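Local coordinates for osmotically inducible lipoprotein OsmE (Pseudomonas aeruginosa PAO1, PDB 4DM5) that is of unknown function but, as a membrane lipoprotein with a BamE-family domain named for osmotic induction, may act in the cell envelope, at residues I13-E18 and Q63-Y68; Y68-F71 and V77-S80. All blocks are in the same frame, centred on the assembly; numbering follows the deposited sequence.

Interaction 1 of 2, residues I13-E18 and Q63-Y68; sequences ITFRNE and QQQPFY
Thr14 and Phe15, on the short N-terminal helical turn, face Gln63 and Gln65 at the start of strand 63-71 across a wide backbone gap: the CA atoms of Thr14 and Gln63 lie 8.7 Å apart, and those of Phe15 and Gln65 8.9 Å. Here a short, weakly bonded N-terminal helical turn packs on the start of strand 63-71 of the four-stranded antiparallel sheet in this BamE-family domain, with mainly side chains spanning the gap. Phe15 buries more surface than any other residue of the contact. Its CG is anti to the carbonyl carbon (chi1 -63°), which sends the ring out to the strand, where CZ touches Gln65 CB at 3.6 Å. The aliphatic part of Gln65 passes over one ring face, with CG set toward the rim, while Thr14 CG2 sits over the centre of the opposite face, 3.9 Å above the plane; the ring is thus held between its own neighbour and the strand. Near the ring plane, at the edge, lies Gln63 O. Val10 and Lys60 add to the surroundings of this buried ring. The Gln65 chain bends at chi2 (50°), and its amide, turned 78° from the ring, is fixed by a hydrogen bond from Gln65 NE2 to Pro66 O of 3.0 Å, received in the carbonyl plane on a lone pair. At the more exposed margin the polar link is indirect: one water donates to Gln63 OE1 at 2.6 Å and hydrogen-bonds Thr14 OG1 at 2.7 Å, bridging the helical turn and the strand.

Interaction 2 of 2, residues Y68-F71 and V77-S80; sequences YVSF and VDGS
Ser70 O is gripped by two consecutive amides of the facing strand: Asp78 N binds it at 2.9 Å with an N-H...O angle of 165°, and Gly79 N adds a weak bond at 3.4 Å. Val77 CA also approaches this oxygen, as a CA-H...O contact. In the other direction Ser70 N donates to Gly79 O at 2.8 Å, from well above the carbonyl plane. The Ser70 side chain makes a further bond, OG to Asp78 OD1 at 2.7 Å, meeting the carboxylate oxygen nearly along its C-O axis; both groups are swung between their own backbone N and carbonyl carbon (chi1 65° in each), which brings hydroxyl and carboxylate together. The second carboxylate oxygen, Asp78 OD2, forms a salt bridge with Arg46. This is a classic beta bulge, Asp78 and Gly79 both facing Ser70, set in the antiparallel hairpin of strands 63-71 and 77-81, whose short segments run at 155°. Val77 CG2 reaches Phe71 CE1 at 3.5 Å and, back across the bulge, Val69 CG1 at 3.8 Å, an apolar cluster that Val33 of helix 30-37 extends. Toward the other end, the Tyr68 ring lies over the Ser80 backbone in a CH-pi contact, Ser80 CA sitting over the ring face 3.9 Å from the centroid, while Ser70 OG lies in plane at the ring's edge.

Overall arrangement
From the N terminus, the chain makes its first helical turn, passes through helices 19-22 and 30-37 and strands 42-45 and 52-60, and comes back along strand 63-71, whose beginning closes interaction 1 over a long loop of 44 residues. Interaction 2 opens where that contact's second segment ends, at Tyr68, and closes a hairpin of only five intervening residues with the edge strand 77-81. The two loops therefore follow one another, neither nesting nor crossing, and strand 63-71 serves both. The N-terminal turn and the edge strand are thus both tied to the inner strand 63-71; the centres of the two contacts are 15 Å apart, and Phe67 CZ of one packs on Ser80 CB of the other at 3.8 Å.

Interaction 1 of 2, residues I13-E18 and Q63-Y68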
loop_
_atom_site.group_PDB
_atom_site.type_symbol
_atom_site.label_atom_id
_atom_site.label_comp_id
_atom_site.label_asym_id
_atom_site.label_seq_id
_atom_site.Cartn_x
_atom_site.Cartn_y
_atom_site.Cartn_z
ATOM N N ILE A 13 -10.513 12.642 -2.458
ATOM C CA ILE A 13 -10.076 13.989 -2.296
ATOM C C ILE A 13 -9.466 14.154 -0.912
ATOM O O ILE A 13 -8.460 14.867 -0.813
ATOM C CB ILE A 13 -11.261 15.054 -2.504
ATOM C CG1 ILE A 13 -11.653 15.159 -3.960
ATOM C CG2 ILE A 13 -10.820 16.529 -2.153
ATOM C CD1 ILE A 13 -10.469 15.522 -4.904
ATOM N N THR A 14 -10.042 13.515 0.106
ATOM C CA THR A 14 -9.505 13.698 1.480
ATOM C C THR A 14 -8.017 13.293 1.541
ATOM O O THR A 14 -7.227 13.937 2.259
ATOM C CB THR A 14 -10.306 12.840 2.418
ATOM O OG1 THR A 14 -11.703 13.275 2.283
ATOM C CG2 THR A 14 -9.878 13.027 3.913
ATOM N N PHE A 15 -7.675 12.261 0.768
ATOM C CA PHE A 15 -6.361 11.675 0.913
ATOM C C PHE A 15 -5.402 12.041 -0.190
ATOM O O PHE A 15 -4.288 11.451 -0.248
ATOM C CB PHE A 15 -6.557 10.144 1.030
ATOM C CG PHE A 15 -7.328 9.780 2.246
ATOM C CD1 PHE A 15 -6.739 9.827 3.494
ATOM C CD2 PHE A 15 -8.701 9.441 2.182
ATOM C CE1 PHE A 15 -7.413 9.599 4.649
ATOM C CE2 PHE A 15 -9.411 9.161 3.379
ATOM C CZ PHE A 15 -8.726 9.209 4.593
ATOM N N ARG A 16 -5.826 12.834 -1.144
ATOM C CA ARG A 16 -5.013 12.989 -2.372
ATOM C C ARG A 16 -3.601 13.553 -2.164
ATOM O O ARG A 16 -2.720 13.309 -3.003
ATOM C CB ARG A 16 -5.748 13.733 -3.483
ATOM C CG ARG A 16 -5.954 15.207 -3.124
ATOM C CD ARG A 16 -6.458 16.092 -4.286
ATOM N NE ARG A 16 -5.475 16.112 -5.419
ATOM C CZ ARG A 16 -4.669 17.117 -5.762
ATOM N NH1 ARG A 16 -4.728 18.276 -5.103
ATOM N NH2 ARG A 16 -3.830 16.989 -6.809
ATOM N N ASN A 17 -3.377 14.262 -1.062
ATOM C CA ASN A 17 -2.081 14.841 -0.794
ATOM C C ASN A 17 -1.238 13.986 0.152
ATOM O O ASN A 17 -0.135 14.393 0.507
ATOM C CB ASN A 17 -2.266 16.289 -0.272
ATOM C CG ASN A 17 -2.698 17.219 -1.349
ATOM O OD1 ASN A 17 -2.119 17.236 -2.440
ATOM N ND2 ASN A 17 -3.749 17.939 -1.074
ATOM N N GLU A 18 -1.795 12.847 0.572
ATOM C CA GLU A 18 -0.959 11.913 1.425
ATOM C C GLU A 18 0.207 11.425 0.566
ATOM O O GLU A 18 0.004 10.995 -0.529
ATOM C CB GLU A 18 -1.750 10.725 1.824
ATOM C CG GLU A 18 -2.712 10.995 2.908
ATOM C CD GLU A 18 -1.951 11.350 4.206
ATOM O OE1 GLU A 18 -0.980 10.648 4.654
ATOM O OE2 GLU A 18 -2.302 12.354 4.791
ATOM N N GLN A 63 -9.900 11.185 10.006
ATOM C CA GLN A 63 -10.435 10.026 9.305
ATOM C C GLN A 63 -9.281 9.083 9.148
ATOM O O GLN A 63 -8.191 9.512 8.781
ATOM C CB GLN A 63 -10.934 10.459 7.964
ATOM C CG GLN A 63 -11.934 11.564 8.116
ATOM C CD GLN A 63 -12.904 11.462 7.041
ATOM O OE1 GLN A 63 -13.071 12.392 6.287
ATOM N NE2 GLN A 63 -13.588 10.315 6.973
ATOM N N GLN A 64 -9.509 7.811 9.445
ATOM C CA GLN A 64 -8.530 6.753 9.234
ATOM C C GLN A 64 -8.954 5.874 8.029
ATOM O O GLN A 64 -10.129 5.660 7.730
ATOM C CB GLN A 64 -8.245 5.982 10.506
ATOM C CG GLN A 64 -7.390 6.818 11.438
ATOM C CD GLN A 64 -7.281 6.225 12.808
ATOM O OE1 GLN A 64 -7.895 5.179 13.103
ATOM N NE2 GLN A 64 -6.465 6.870 13.674
ATOM N N GLN A 65 -7.930 5.472 7.249
ATOM C CA GLN A 65 -8.212 4.725 6.078
ATOM C C GLN A 65 -7.033 3.766 5.813
ATOM O O GLN A 65 -5.889 4.185 5.616
ATOM C CB GLN A 65 -8.237 5.696 4.945
ATOM C CG GLN A 65 -8.449 5.113 3.577
ATOM C CD GLN A 65 -9.592 4.188 3.483
ATOM O OE1 GLN A 65 -10.768 4.651 3.864
ATOM N NE2 GLN A 65 -9.377 2.920 3.157
ATOM N N PRO A 66 -7.305 2.475 5.747
ATOM C CA PRO A 66 -6.261 1.513 5.376
ATOM C C PRO A 66 -5.745 1.811 3.963
ATOM O O PRO A 66 -6.462 2.231 3.051
ATOM C CB PRO A 66 -6.979 0.181 5.405
ATOM C CG PRO A 66 -7.995 0.403 6.524
ATOM C CD PRO A 66 -8.531 1.756 6.148
ATOM N N PHE A 67 -4.452 1.499 3.760
ATOM C CA PHE A 67 -3.833 1.655 2.479
ATOM C C PHE A 67 -2.744 0.594 2.384
ATOM O O PHE A 67 -2.128 0.242 3.402
ATOM C CB PHE A 67 -3.199 3.050 2.361
ATOM C CG PHE A 67 -2.859 3.414 0.951
ATOM C CD1 PHE A 67 -3.804 3.895 0.041
ATOM C CD2 PHE A 67 -1.513 3.410 0.563
ATOM C CE1 PHE A 67 -3.416 4.259 -1.223
ATOM C CE2 PHE A 67 -1.157 3.759 -0.739
ATOM C CZ PHE A 67 -2.129 4.206 -1.671
ATOM N N TYR A 68 -2.420 0.191 1.192
ATOM C CA TYR A 68 -1.290 -0.784 0.972
ATOM C C TYR A 68 -0.440 -0.295 -0.183
ATOM O O TYR A 68 -0.902 0.399 -1.104
ATOM C CB TYR A 68 -1.780 -2.208 0.729
ATOM C CG TYR A 68 -2.161 -2.500 -0.665
ATOM C CD1 TYR A 68 -1.263 -2.878 -1.663
ATOM C CD2 TYR A 68 -3.533 -2.333 -1.076
ATOM C CE1 TYR A 68 -1.563 -3.058 -2.981
ATOM C CE2 TYR A 68 -3.894 -2.596 -2.415
ATOM C CZ TYR A 68 -2.907 -2.895 -3.384
ATOM O OH TYR A 68 -3.248 -3.149 -4.691
HETATM O O HOH W 1 -13.294 11.668 3.814
#

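Interaction 2 of 2, residues Y68-F71 and V77-S80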
loop_
_atom_site.group_PDB
_atom_site.type_symbol
_atom_site.label_atom_id
_atom_site.label_comp_id
_atom_site.label_asym_id
_atom_site.label_seq_id
_atom_site.Cartn_x
_atom_site.Cartn_y
_atom_site.Cartn_z
ATOM N N TYR A 68 -2.420 0.191 1.192
ATOM C CA TYR A 68 -1.290 -0.784 0.972
ATOM C C TYR A 68 -0.440 -0.295 -0.183
ATOM O O TYR A 68 -0.902 0.399 -1.104
ATOM C CB TYR A 68 -1.780 -2.208 0.729
ATOM C CG TYR A 68 -2.161 -2.500 -0.665
ATOM C CD1 TYR A 68 -1.263 -2.878 -1.663
ATOM C CD2 TYR A 68 -3.533 -2.333 -1.076
ATOM C CE1 TYR A 68 -1.563 -3.058 -2.981
ATOM C CE2 TYR A 68 -3.894 -2.596 -2.415
ATOM C CZ TYR A 68 -2.907 -2.895 -3.384
ATOM O OH TYR A 68 -3.248 -3.149 -4.691
ATOM N N VAL A 69 0.811 -0.757 -0.161
ATOM C CA VAL A 69 1.625 -0.761 -1.372
ATOM C C VAL A 69 2.231 -2.162 -1.576
ATOM O O VAL A 69 2.711 -2.742 -0.571
ATOM C CB VAL A 69 2.824 0.246 -1.192
ATOM C CG1 VAL A 69 3.714 0.242 -2.445
ATOM C CG2 VAL A 69 2.292 1.665 -0.965
ATOM N N SER A 70 2.030 -2.696 -2.770
ATOM C CA SER A 70 2.589 -4.039 -3.032
ATOM C C SER A 70 3.741 -3.941 -3.986
ATOM O O SER A 70 3.853 -3.014 -4.818
ATOM C CB SER A 70 1.498 -4.960 -3.579
ATOM O OG SER A 70 1.009 -4.536 -4.865
ATOM N N PHE A 71 4.610 -4.980 -3.850
ATOM C CA PHE A 71 5.784 -5.053 -4.634
ATOM C C PHE A 71 5.841 -6.398 -5.343
ATOM O O PHE A 71 5.382 -7.416 -4.765
ATOM C CB PHE A 71 7.062 -4.993 -3.763
ATOM C CG PHE A 71 7.147 -3.731 -2.968
ATOM C CD1 PHE A 71 7.792 -2.581 -3.468
ATOM C CD2 PHE A 71 6.479 -3.646 -1.698
ATOM C CE1 PHE A 71 7.803 -1.424 -2.730
ATOM C CE2 PHE A 71 6.474 -2.449 -0.987
ATOM C CZ PHE A 71 7.157 -1.355 -1.466
ATOM N N VAL A 77 7.439 -1.624 -6.934
ATOM C CA VAL A 77 5.985 -1.434 -6.712
ATOM C C VAL A 77 5.210 -1.901 -7.930
ATOM O O VAL A 77 5.504 -1.553 -9.069
ATOM C CB VAL A 77 5.715 0.086 -6.523
ATOM C CG1 VAL A 77 4.171 0.330 -6.521
ATOM C CG2 VAL A 77 6.296 0.562 -5.226
ATOM N N ASP A 78 4.160 -2.656 -7.682
ATOM C CA ASP A 78 3.217 -3.110 -8.737
ATOM C C ASP A 78 1.781 -2.757 -8.354
ATOM O O ASP A 78 0.889 -3.013 -9.182
ATOM C CB ASP A 78 3.371 -4.568 -9.150
ATOM C CG ASP A 78 3.039 -5.496 -8.057
ATOM O OD1 ASP A 78 2.735 -5.078 -6.909
ATOM O OD2 ASP A 78 3.056 -6.778 -8.342
ATOM N N GLY A 79 1.567 -2.174 -7.207
ATOM C CA GLY A 79 0.174 -1.850 -6.807
ATOM C C GLY A 79 0.076 -1.023 -5.580
ATOM O O GLY A 79 1.033 -0.947 -4.759
ATOM N N SER A 80 -1.074 -0.401 -5.391
ATOM C CA SER A 80 -1.371 0.287 -4.157
ATOM C C SER A 80 -2.878 0.505 -4.132
ATOM O O SER A 80 -3.543 0.329 -5.153
ATOM C CB SER A 80 -0.622 1.667 -3.989
ATOM O OG SER A 80 -1.164 2.595 -4.930
#